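Local coordinates for protein cyclic nucleotide-gated potassium channel mll3241 (Mesorhizobium loti, PDB 4MUV) that forms a homotetrameric potassium channel opened by cAMP, of which this chain is the cytoplasmic cyclic nucleotide-binding domain, here holding cyclic GMP, at residues 46-52 with 94-100; 61-67 with 101-107. The protein carries 3 engineered substitutions. All coordinates share one frame; numbering follows the deposited sequence.

Contact 1: residues 46-52 with 94-100; sequences GAVICRI and RSATVSA. With PCG (cyclic guanosine monophosphate), chain C.
Val98 O accepts two backbone N-H groups from the opposite strand, those of Ile49 (Ile49 N to Val98 O 2.8 Å) and Cys50 (Cys50 N to Val98 O 3.2 Å), both in its carbonyl plane. Two consecutive residues facing one define a classic beta bulge, set in an antiparallel pair of strands of the jelly-roll-like cyclic nucleotide-binding domain. The return bond, Val98 N to Cys50 O, closes the hydrogen-bonded pair, and Ala100 N to Ala47 O and Gly46 N to Ala100 O carry the ladder onward. At the bulge the chain turns a corner, and Ile49 sends CD1 over the backbone between Ser99 and Ala100.

Beyond the bulge, a side chain makes the next bond: Thr97 OG1 lies anti to the carbonyl carbon (chi1 -62°) and accepts Ile52 N at 2.9 Å in an almost straight bond, N-H...O 179°. A water reaches the same hydroxyl and, weakly, Arg51 NH1. The methyl CG2 of Thr97 meets Val48 CG1, which also sits above one face of the Arg51 guanidinium, toward its rim.

Toward the nucleotide, in the conformer given here Cys50 SG lies against Val98 CG2, which in turn approaches the ribose oxygen O4'. Cys50 CB meets Arg94 NE at 3.6 Å, obliquely to the guanidinium. The Arg94 chain bends at chi2; NH1 donates to phosphate oxygen O1A, which sits in the guanidinium plane at its edge, while NH2 is held by Arg58 O. Gly84 N and Ala87 N are among the further hydrogen-bond donors to the ligand. Ser95 spans phosphate and base: its OG donates to O2A at 2.8 Å and accepts guanine N2 at 2.8 Å, the latter with an N-H...O angle of 170°.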
loop_
_atom_site.group_PDB
_atom_site.type_symbol
_atom_site.label_atom_id
_atom_site.label_comp_id
_atom_site.label_asym_id
_atom_site.label_seq_id
_atom_site.Cartn_x
_atom_site.Cartn_y
_atom_site.Cartn_z
ATOM N N GLY A 46 10.004 5.625 -12.722
ATOM C CA GLY A 46 11.102 4.686 -12.881
ATOM C C GLY A 46 11.719 4.190 -11.581
ATOM O O GLY A 46 12.371 3.137 -11.577
ATOM N N ALA A 47 11.486 4.892 -10.470
ATOM C CA ALA A 47 12.163 4.569 -9.221
ATOM C C ALA A 47 11.568 3.310 -8.591
ATOM O O ALA A 47 10.355 3.089 -8.602
ATOM C CB ALA A 47 12.079 5.741 -8.251
ATOM N N VAL A 48 12.435 2.505 -7.993
ATOM C CA VAL A 48 12.017 1.296 -7.297
ATOM C C VAL A 48 11.441 1.662 -5.941
ATOM O O VAL A 48 12.016 2.443 -5.194
ATOM C CB VAL A 48 13.198 0.306 -7.162
ATOM C CG1 VAL A 48 12.850 -0.840 -6.253
ATOM C CG2 VAL A 48 13.557 -0.234 -8.532
ATOM N N ILE A 49 10.278 1.102 -5.655
ATOM C CA ILE A 49 9.562 1.320 -4.405
ATOM C C ILE A 49 9.797 0.142 -3.440
ATOM O O ILE A 49 10.069 0.353 -2.251
ATOM C CB ILE A 49 8.069 1.546 -4.670
ATOM C CG1 ILE A 49 7.885 2.782 -5.575
ATOM C CG2 ILE A 49 7.346 1.687 -3.367
ATOM C CD1 ILE A 49 6.587 2.826 -6.264
ATOM N N CYS A 50 9.654 -1.087 -3.949
ATOM C CA CYS A 50 10.148 -2.201 -3.181
ATOM C C CYS A 50 10.763 -3.204 -4.122
ATOM O O CYS A 50 10.493 -3.243 -5.310
ATOM C CB CYS A 50 9.060 -2.808 -2.324
ATOM S SG CYS A 50 7.708 -3.431 -3.290
ATOM N N ARG A 51 11.719 -3.933 -3.573
ATOM C CA ARG A 51 12.566 -4.817 -4.350
ATOM C C ARG A 51 12.395 -6.266 -3.918
ATOM O O ARG A 51 12.417 -6.576 -2.741
ATOM C CB ARG A 51 14.022 -4.414 -4.219
ATOM C CG ARG A 51 14.862 -5.136 -5.256
ATOM C CD ARG A 51 16.252 -4.661 -5.287
ATOM N NE ARG A 51 16.412 -3.254 -5.642
ATOM C CZ ARG A 51 16.409 -2.760 -6.880
ATOM N NH1 ARG A 51 16.172 -3.530 -7.940
ATOM N NH2 ARG A 51 16.621 -1.464 -7.050
ATOM N N ILE A 52 12.246 -7.136 -4.898
ATOM C CA ILE A 52 12.139 -8.565 -4.645
ATOM C C ILE A 52 13.245 -9.027 -3.707
ATOM O O ILE A 52 14.402 -8.656 -3.861
ATOM C CB ILE A 52 12.146 -9.381 -5.973
ATOM C CG1 ILE A 52 11.775 -10.840 -5.711
ATOM C CG2 ILE A 52 13.478 -9.243 -6.761
ATOM C CD1 ILE A 52 11.562 -11.619 -6.974
ATOM N N ARG A 94 9.760 -9.428 0.177
ATOM C CA ARG A 94 9.018 -8.953 -0.971
ATOM C C ARG A 94 9.064 -9.986 -2.085
ATOM O O ARG A 94 10.117 -10.579 -2.374
ATOM C CB ARG A 94 9.614 -7.658 -1.509
ATOM C CG ARG A 94 9.592 -6.446 -0.603
ATOM C CD ARG A 94 8.190 -6.062 -0.217
ATOM N NE ARG A 94 8.190 -4.810 0.521
ATOM C CZ ARG A 94 7.146 -4.327 1.170
ATOM N NH1 ARG A 94 6.007 -4.997 1.206
ATOM N NH2 ARG A 94 7.246 -3.149 1.791
ATOM N N SER A 95 7.935 -10.175 -2.745
ATOM C CA SER A 95 7.796 -11.201 -3.764
ATOM C C SER A 95 7.925 -10.689 -5.189
ATOM O O SER A 95 7.924 -11.490 -6.122
ATOM C CB SER A 95 6.463 -11.948 -3.621
ATOM O OG SER A 95 5.360 -11.093 -3.911
ATOM N N ALA A 96 8.049 -9.373 -5.348
ATOM C CA ALA A 96 8.190 -8.763 -6.662
ATOM C C ALA A 96 8.727 -7.358 -6.460
ATOM O O ALA A 96 8.512 -6.745 -5.421
ATOM C CB ALA A 96 6.847 -8.714 -7.375
ATOM N N THR A 97 9.403 -6.859 -7.491
ATOM C CA THR A 97 9.853 -5.480 -7.534
ATOM C C THR A 97 8.743 -4.601 -8.121
ATOM O O THR A 97 8.198 -4.893 -9.194
ATOM C CB THR A 97 11.141 -5.373 -8.339
ATOM O OG1 THR A 97 12.137 -6.147 -7.656
ATOM C CG2 THR A 97 11.606 -3.912 -8.476
ATOM N N VAL A 98 8.412 -3.550 -7.395
ATOM C CA VAL A 98 7.410 -2.586 -7.808
ATOM C C VAL A 98 8.118 -1.250 -7.955
ATOM O O VAL A 98 8.835 -0.825 -7.062
ATOM C CB VAL A 98 6.271 -2.485 -6.767
ATOM C CG1 VAL A 98 5.202 -1.496 -7.226
ATOM C CG2 VAL A 98 5.686 -3.851 -6.471
ATOM N N SER A 99 7.875 -0.591 -9.078
ATOM C CA SER A 99 8.510 0.660 -9.462
ATOM C C SER A 99 7.435 1.671 -9.867
ATOM O O SER A 99 6.355 1.283 -10.325
ATOM C CB SER A 99 9.416 0.424 -10.676
ATOM O OG SER A 99 10.363 -0.606 -10.475
ATOM N N ALA A 100 7.729 2.950 -9.736
ATOM C CA ALA A 100 6.836 3.952 -10.285
ATOM C C ALA A 100 6.836 3.824 -11.810
ATOM O O ALA A 100 7.889 3.735 -12.437
ATOM C CB ALA A 100 7.287 5.338 -9.885
HETATM P PA PCG C . 4.977 -7.810 -1.586
HETATM O O1A PCG C . 5.055 -7.352 -0.144
HETATM O O2A PCG C . 5.415 -9.204 -1.865
HETATM O "O5'" PCG C . 5.816 -6.842 -2.449
HETATM C "C5'" PCG C . 5.640 -6.807 -3.793
HETATM C "C4'" PCG C . 4.145 -6.569 -4.072
HETATM O "O4'" PCG C . 3.694 -6.450 -5.472
HETATM C "C3'" PCG C . 3.403 -7.593 -3.526
HETATM O "O3'" PCG C . 3.474 -7.621 -2.066
HETATM C "C2'" PCG C . 1.963 -7.289 -4.110
HETATM O "O2'" PCG C . 1.265 -6.434 -3.205
HETATM C "C1'" PCG C . 2.203 -6.655 -5.341
HETATM N N9 PCG C . 1.745 -7.331 -6.519
HETATM C C8 PCG C . 0.791 -6.898 -7.408
HETATM N N7 PCG C . 0.527 -7.823 -8.333
HETATM C C5 PCG C . 1.345 -8.883 -8.026
HETATM C C6 PCG C . 1.512 -10.167 -8.650
HETATM O O6 PCG C . 0.900 -10.572 -9.668
HETATM N N1 PCG C . 2.441 -10.976 -8.041
HETATM C C2 PCG C . 3.135 -10.636 -6.891
HETATM N N2 PCG C . 4.007 -11.518 -6.370
HETATM N N3 PCG C . 3.004 -9.421 -6.267
HETATM C C4 PCG C . 2.067 -8.576 -6.897
HETATM O O HOH W 1 14.504 -6.116 -8.951
#

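Contact 2: residues 61-67 with 101-107; sequences FVVEGSV and ATTVSLL
Residues 61-64 and 104-107 pair antiparallel, their short axes 4.7 Å apart at closest approach and their directions 136° apart, with Phe61 and Leu107 exchanging both backbone bonds. Val63 N donates to Ser105 O at 2.9 Å and Glu64 N adds a weak bond to the same oxygen, so the register slips by one residue in a classic beta bulge.

On the face bearing Glu64 and Ser105, the serine hydroxyl donates to Glu64 OE1 at 2.8 Å, on its anti side and somewhat out of the carboxylate plane. OE1 also forms a salt bridge with Arg12, and Ser105 OG is hydrogen-bonded to Thr42 OG1, which ties this polar pair to the N-terminal region and to the neighbouring strand 39-43. Nearby, Val63 CG1 meets Leu107 CD1 at 3.8 Å, the two side chains at about a right angle, and Leu16 of helix 13-17 touches both.

Val62 and Leu106 share the other face, Leu106 CD2 lying against Val62 CG2. At its margin, with CG1 of Val104 between N and the carbonyl carbon (chi1 65°), CG2 is thrown anti to N and reaches both Val62 CG1 (3.9 Å) and Val67 CG1 (4.0 Å); Phe83 packs on Val62, Val67 and Leu106.

After the bulge, Gly65 adopts a positive phi (78°), and its CA packs close to Thr103 O and Thr102 OG1. Thr102 OG1 accepts Ser66 N at 3.2 Å and donates to Thr103 O, while Ala101 N binds Ser66 O. The Ser66 hydroxyl turns to Glu76. A bulged antiparallel pair with an apolar face packed on Phe83 is consistent with the beta-roll of the cyclic nucleotide-binding domain, within the cupin clan.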
loop_
_atom_site.group_PDB
_atom_site.type_symbol
_atom_site.label_atom_id
_atom_site.label_comp_id
_atom_site.label_asym_id
_atom_site.label_seq_id
_atom_site.Cartn_x
_atom_site.Cartn_y
_atom_site.Cartn_z
ATOM N N PHE A 61 -0.839 2.409 -0.765
ATOM C CA PHE A 61 -2.082 2.628 -1.504
ATOM C C PHE A 61 -1.790 3.631 -2.594
ATOM O O PHE A 61 -1.309 4.725 -2.337
ATOM C CB PHE A 61 -3.167 3.132 -0.556
ATOM C CG PHE A 61 -3.457 2.149 0.521
ATOM C CD1 PHE A 61 -2.711 2.136 1.679
ATOM C CD2 PHE A 61 -4.432 1.182 0.344
ATOM C CE1 PHE A 61 -2.951 1.196 2.645
ATOM C CE2 PHE A 61 -4.656 0.224 1.308
ATOM C CZ PHE A 61 -3.917 0.237 2.463
ATOM N N VAL A 62 -2.072 3.251 -3.844
ATOM C CA VAL A 62 -1.842 4.163 -4.969
ATOM C C VAL A 62 -2.986 5.166 -5.036
ATOM O O VAL A 62 -4.160 4.784 -5.038
ATOM C CB VAL A 62 -1.765 3.410 -6.310
ATOM C CG1 VAL A 62 -1.494 4.357 -7.449
ATOM C CG2 VAL A 62 -0.688 2.335 -6.261
ATOM N N VAL A 63 -2.659 6.458 -5.074
ATOM C CA VAL A 63 -3.697 7.481 -5.064
ATOM C C VAL A 63 -3.641 8.438 -6.240
ATOM O O VAL A 63 -4.653 9.065 -6.507
ATOM C CB VAL A 63 -3.793 8.194 -3.663
ATOM C CG1 VAL A 63 -4.365 7.241 -2.602
ATOM C CG2 VAL A 63 -2.476 8.725 -3.199
ATOM N N GLU A 64 -2.499 8.537 -6.925
ATOM C CA GLU A 64 -2.354 9.318 -8.166
ATOM C C GLU A 64 -1.255 8.654 -8.982
ATOM O O GLU A 64 -0.247 8.229 -8.417
ATOM C CB GLU A 64 -1.929 10.780 -7.901
ATOM C CG GLU A 64 -2.809 11.589 -6.937
ATOM C CD GLU A 64 -2.271 12.986 -6.658
ATOM O OE1 GLU A 64 -1.036 13.168 -6.530
ATOM O OE2 GLU A 64 -3.086 13.906 -6.535
ATOM N N GLY A 65 -1.424 8.542 -10.296
ATOM C CA GLY A 65 -0.409 7.901 -11.109
ATOM C C GLY A 65 -0.457 6.393 -11.011
ATOM O O GLY A 65 -1.421 5.828 -10.547
ATOM N N SER A 66 0.596 5.736 -11.472
ATOM C CA SER A 66 0.626 4.285 -11.499
ATOM C C SER A 66 2.000 3.699 -11.201
ATOM O O SER A 66 3.040 4.355 -11.370
ATOM C CB SER A 66 0.126 3.770 -12.844
ATOM O OG SER A 66 0.972 4.197 -13.886
ATOM N N VAL A 67 1.977 2.444 -10.751
ATOM C CA VAL A 67 3.172 1.639 -10.558
ATOM C C VAL A 67 3.180 0.437 -11.484
ATOM O O VAL A 67 2.135 0.009 -11.961
ATOM C CB VAL A 67 3.336 1.177 -9.096
ATOM C CG1 VAL A 67 3.403 2.369 -8.172
ATOM C CG2 VAL A 67 2.247 0.223 -8.693
ATOM N N ALA A 101 5.651 3.808 -12.418
ATOM C CA ALA A 101 5.539 3.801 -13.870
ATOM C C ALA A 101 5.579 5.263 -14.353
ATOM O O ALA A 101 6.561 5.714 -14.918
ATOM C CB ALA A 101 4.263 3.094 -14.281
ATOM N N THR A 102 4.509 5.997 -14.086
ATOM C CA THR A 102 4.527 7.433 -14.140
ATOM C C THR A 102 4.928 7.908 -12.748
ATOM O O THR A 102 5.049 7.111 -11.816
ATOM C CB THR A 102 3.131 7.974 -14.501
ATOM O OG1 THR A 102 2.170 7.555 -13.524
ATOM C CG2 THR A 102 2.702 7.508 -15.885
ATOM N N THR A 103 5.117 9.207 -12.585
ATOM C CA THR A 103 5.225 9.778 -11.255
ATOM C C THR A 103 4.006 9.325 -10.478
ATOM O O THR A 103 2.911 9.367 -10.994
ATOM C CB THR A 103 5.206 11.300 -11.322
ATOM O OG1 THR A 103 6.053 11.735 -12.380
ATOM C CG2 THR A 103 5.651 11.867 -9.990
ATOM N N VAL A 104 4.183 8.880 -9.238
ATOM C CA VAL A 104 3.082 8.280 -8.499
ATOM C C VAL A 104 2.988 8.831 -7.074
ATOM O O VAL A 104 4.002 9.080 -6.434
ATOM C CB VAL A 104 3.231 6.736 -8.504
ATOM C CG1 VAL A 104 4.501 6.280 -7.748
ATOM C CG2 VAL A 104 1.981 6.060 -7.971
ATOM N N SER A 105 1.766 9.070 -6.593
ATOM C CA SER A 105 1.507 9.394 -5.190
ATOM C C SER A 105 0.955 8.180 -4.514
ATOM O O SER A 105 0.036 7.511 -5.021
ATOM C CB SER A 105 0.520 10.558 -4.985
ATOM O OG SER A 105 1.107 11.726 -5.478
ATOM N N LEU A 106 1.528 7.917 -3.350
ATOM C CA LEU A 106 1.219 6.767 -2.525
ATOM C C LEU A 106 0.872 7.225 -1.125
ATOM O O LEU A 106 1.407 8.209 -0.642
ATOM C CB LEU A 106 2.464 5.878 -2.406
ATOM C CG LEU A 106 3.152 5.428 -3.669
ATOM C CD1 LEU A 106 4.455 4.702 -3.378
ATOM C CD2 LEU A 106 2.235 4.548 -4.476
ATOM N N LEU A 107 0.011 6.469 -0.465
ATOM C CA LEU A 107 -0.156 6.543 0.986
ATOM C C LEU A 107 0.509 5.294 1.570
ATOM O O LEU A 107 0.098 4.171 1.290
ATOM C CB LEU A 107 -1.636 6.630 1.376
ATOM C CG LEU A 107 -2.350 7.895 0.900
ATOM C CD1 LEU A 107 -3.840 7.767 1.093
ATOM C CD2 LEU A 107 -1.844 9.103 1.658
#

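In the fold
From the N terminus the chain passes helices 2-10, 13-17 and 28-37 and strand 39-43 before entering 46-52, then 61-67, which runs from one sheet into the other. After strands 67-70, 75-77 and 82-83 and helix 85-90 it returns through 94-100, closing contact 1, and continues directly into 101-107, closing contact 2. The segments alternate, so the two closures cross rather than nest. Contact 1 joins an edge strand of one four-stranded antiparallel sheet to its neighbour; contact 2 joins the two central strands of the other. Ile49 CD1 touches Val67 CG1 (3.7 Å) within its own sheet and Leu106 CD1 (4.0 Å) across, packing the sheets together.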